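Local structure of DNA-binding protein (Silicibacter pomeroyi, 3EUS) at the interface of chains A and B. The protein binds DNA, probably through a helix-turn-helix domain of the XRE/Cro-C1 type, and pairs with a second copy of itself in the crystal. Sequence-based numbering; all coordinates share one arbitrary frame. Chains: chain A/B, DNA-binding protein.

The interface of chains A and B. Residues chain A 69, 72-73, 76; chain B 59, 69, 72-73, 76.
A:Val72 and A:Val76 meet B:Val76 and B:Val72 in a two-fold symmetric cluster of methyl groups, built where the C-terminal helices 72-81 of chain A and 72-80 of chain B pack together. Beside it A:Ser73 and B:Ser73 face each other near the two-fold axis, hiding 39 and 37 Å². The helices pass nearer here than at the valines, with A:Ser73 CB 4.3 Å from B:Ser73 CB; serine suits the place, being small enough to permit this approach and able to bind water.

The valines lie one helical turn apart, and each reaches tip to tip toward the other position of the partner. A:Val72 CG1 lies 3.8 Å from B:Val76 CG1, and A:Val76 CG2 stands equally far, 3.8 Å, from B:Val72 CG1. A:Val72 CG1 also meets its own twin, B:Val72 CG1, at 3.9 Å. Chi1 of 164° sets this CG1 of A:Val72 opposite the backbone N, pointing across the interface; branching at CB leaves few rotamers in a helix, which suits valine to a compact, pre-ordered surface. Leucine reaches farther: B:Leu69 brings CD2 to within 4.0 Å of A:Val76 CG1 and so extends the apolar patch, as A:Leu69 does beside B:Val76.

Where the 3-10 turn 69-71 passes into the helix, A:Leu69 O and A:Ser73 N are too far apart to bond directly. Water 1 is inserted between them, and B:Ser73 OG, 2.9 Å from this water, helps hold it. Water 2 links A:Leu69 O with B:Ser73 O, while water 3 bridges A:Ser73 O and B:Leu69 O, each 3.1 Å away. The patch combines a valine cluster with water-bridged serines at the helix crossing and helps hold two copies together, possibly as a dimer that would present two DNA-binding domains.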
ATOM      1  N   LEU A  69     -12.563  -1.559   2.598  1.00 14.82           N
ATOM      2  CA  LEU A  69     -11.814  -2.508   1.754  1.00 15.07           C
ATOM      3  C   LEU A  69     -12.430  -2.469   0.333  1.00 15.75           C
ATOM      4  O   LEU A  69     -11.717  -2.637  -0.644  1.00 17.42           O
ATOM      5  CB  LEU A  69     -11.815  -3.917   2.326  1.00 15.13           C
ATOM      6  CG  LEU A  69     -10.963  -4.112   3.579  1.00 15.75           C
ATOM      7  CD1 LEU A  69     -11.294  -5.507   4.170  1.00 15.21           C
ATOM      8  CD2 LEU A  69      -9.501  -3.909   3.211  1.00 15.97           C
ATOM      9  N   VAL A  72     -10.446  -0.022  -1.961  1.00 16.25           N
ATOM     10  CA  VAL A  72      -9.008  -0.298  -2.080  1.00 16.81           C
ATOM     11  C   VAL A  72      -8.593  -0.337  -3.582  1.00 17.51           C
ATOM     12  O   VAL A  72      -7.616   0.289  -3.982  1.00 18.85           O
ATOM     13  CB  VAL A  72      -8.608  -1.587  -1.299  1.00 17.11           C
ATOM     14  CG1 VAL A  72      -7.216  -2.105  -1.715  1.00 17.73           C
ATOM     15  CG2 VAL A  72      -8.547  -1.295   0.309  1.00 14.79           C
ATOM     16  N   SER A  73      -9.350  -1.083  -4.405  1.00 17.45           N
ATOM     17  CA  SER A  73      -8.961  -1.261  -5.806  1.00 17.28           C
ATOM     18  C   SER A  73      -8.892   0.113  -6.517  1.00 16.16           C
ATOM     19  O   SER A  73      -7.976   0.394  -7.273  1.00 14.97           O
ATOM     20  CB  SER A  73      -9.924  -2.240  -6.498  1.00 17.94           C
ATOM     21  OG  SER A  73      -9.573  -2.346  -7.820  1.00 23.03           O
ATOM     22  N   VAL A  76      -5.753   2.242  -5.318  1.00 15.69           N
ATOM     23  CA  VAL A  76      -4.491   1.708  -5.815  1.00 15.99           C
ATOM     24  C   VAL A  76      -4.387   1.904  -7.332  1.00 15.86           C
ATOM     25  O   VAL A  76      -3.364   2.350  -7.829  1.00 15.69           O
ATOM     26  CB  VAL A  76      -4.346   0.206  -5.409  1.00 15.27           C
ATOM     27  CG1 VAL A  76      -3.150  -0.471  -6.180  1.00 19.19           C
ATOM     28  CG2 VAL A  76      -4.303  -0.012  -3.905  1.00 15.30           C
TER
ATOM     29  N   PHE B  59       3.666  -0.518  -4.228  1.00 16.52           N
ATOM     30  CA  PHE B  59       2.718  -1.596  -4.386  1.00 15.53           C
ATOM     31  C   PHE B  59       1.801  -1.383  -5.614  1.00 15.50           C
ATOM     32  O   PHE B  59       1.672  -2.266  -6.464  1.00 14.13           O
ATOM     33  CB  PHE B  59       1.913  -1.785  -3.102  1.00 16.26           C
ATOM     34  CG  PHE B  59       0.841  -2.832  -3.200  1.00 14.71           C
ATOM     35  CD1 PHE B  59       1.165  -4.156  -3.329  1.00 17.08           C
ATOM     36  CD2 PHE B  59      -0.507  -2.471  -3.236  1.00 17.74           C
ATOM     37  CE1 PHE B  59       0.119  -5.147  -3.435  1.00 16.55           C
ATOM     38  CE2 PHE B  59      -1.532  -3.469  -3.270  1.00 17.71           C
ATOM     39  CZ  PHE B  59      -1.230  -4.770  -3.372  1.00 18.84           C
ATOM     40  N   LEU B  69      -3.929  -5.336 -11.433  1.00 16.74           N
ATOM     41  CA  LEU B  69      -4.698  -4.402 -10.641  1.00 17.53           C
ATOM     42  C   LEU B  69      -6.023  -5.084 -10.265  1.00 18.29           C
ATOM     43  O   LEU B  69      -6.642  -4.715  -9.247  1.00 19.82           O
ATOM     44  CB  LEU B  69      -4.901  -3.079 -11.405  1.00 17.76           C
ATOM     45  CG  LEU B  69      -3.725  -2.100 -11.403  1.00 17.83           C
ATOM     46  CD1 LEU B  69      -4.079  -0.908 -12.353  1.00 20.76           C
ATOM     47  CD2 LEU B  69      -3.359  -1.667  -9.969  1.00 17.94           C
ATOM     48  N   VAL B  72      -5.724  -6.849  -6.668  1.00 16.42           N
ATOM     49  CA  VAL B  72      -5.355  -5.949  -5.567  1.00 17.27           C
ATOM     50  C   VAL B  72      -6.304  -6.096  -4.358  1.00 17.40           C
ATOM     51  O   VAL B  72      -5.873  -6.292  -3.163  1.00 16.38           O
ATOM     52  CB  VAL B  72      -5.242  -4.495  -6.042  1.00 16.25           C
ATOM     53  CG1 VAL B  72      -5.306  -3.525  -4.837  1.00 17.57           C
ATOM     54  CG2 VAL B  72      -3.910  -4.293  -6.766  1.00 17.96           C
ATOM     55  N   SER B  73      -7.591  -6.043  -4.666  1.00 18.03           N
ATOM     56  CA  SER B  73      -8.622  -6.083  -3.631  1.00 19.20           C
ATOM     57  C   SER B  73      -8.530  -7.349  -2.752  1.00 18.60           C
ATOM     58  O   SER B  73      -8.529  -7.257  -1.521  1.00 17.81           O
ATOM     59  CB  SER B  73     -10.007  -5.906  -4.256  1.00 20.06           C
ATOM     60  OG  SER B  73     -10.947  -5.815  -3.195  1.00 25.21           O
ATOM     61  N   VAL B  76      -5.223  -7.360  -0.548  1.00 17.71           N
ATOM     62  CA  VAL B  76      -5.287  -6.439   0.592  1.00 17.10           C
ATOM     63  C   VAL B  76      -6.316  -6.903   1.634  1.00 18.55           C
ATOM     64  O   VAL B  76      -6.079  -6.829   2.891  1.00 19.28           O
ATOM     65  CB  VAL B  76      -5.561  -5.000   0.078  1.00 16.79           C
ATOM     66  CG1 VAL B  76      -5.940  -4.070   1.243  1.00 15.67           C
ATOM     67  CG2 VAL B  76      -4.343  -4.425  -0.619  1.00 16.47           C
TER
HETATM   68  O   HOH W   1     -11.365  -2.985  -3.412  1.00 21.98           O
HETATM   69  O   HOH W   2      -9.369  -4.839  -0.395  1.00 29.23           O
HETATM   70  O   HOH W   3      -6.139  -1.975  -7.956  1.00 34.15           O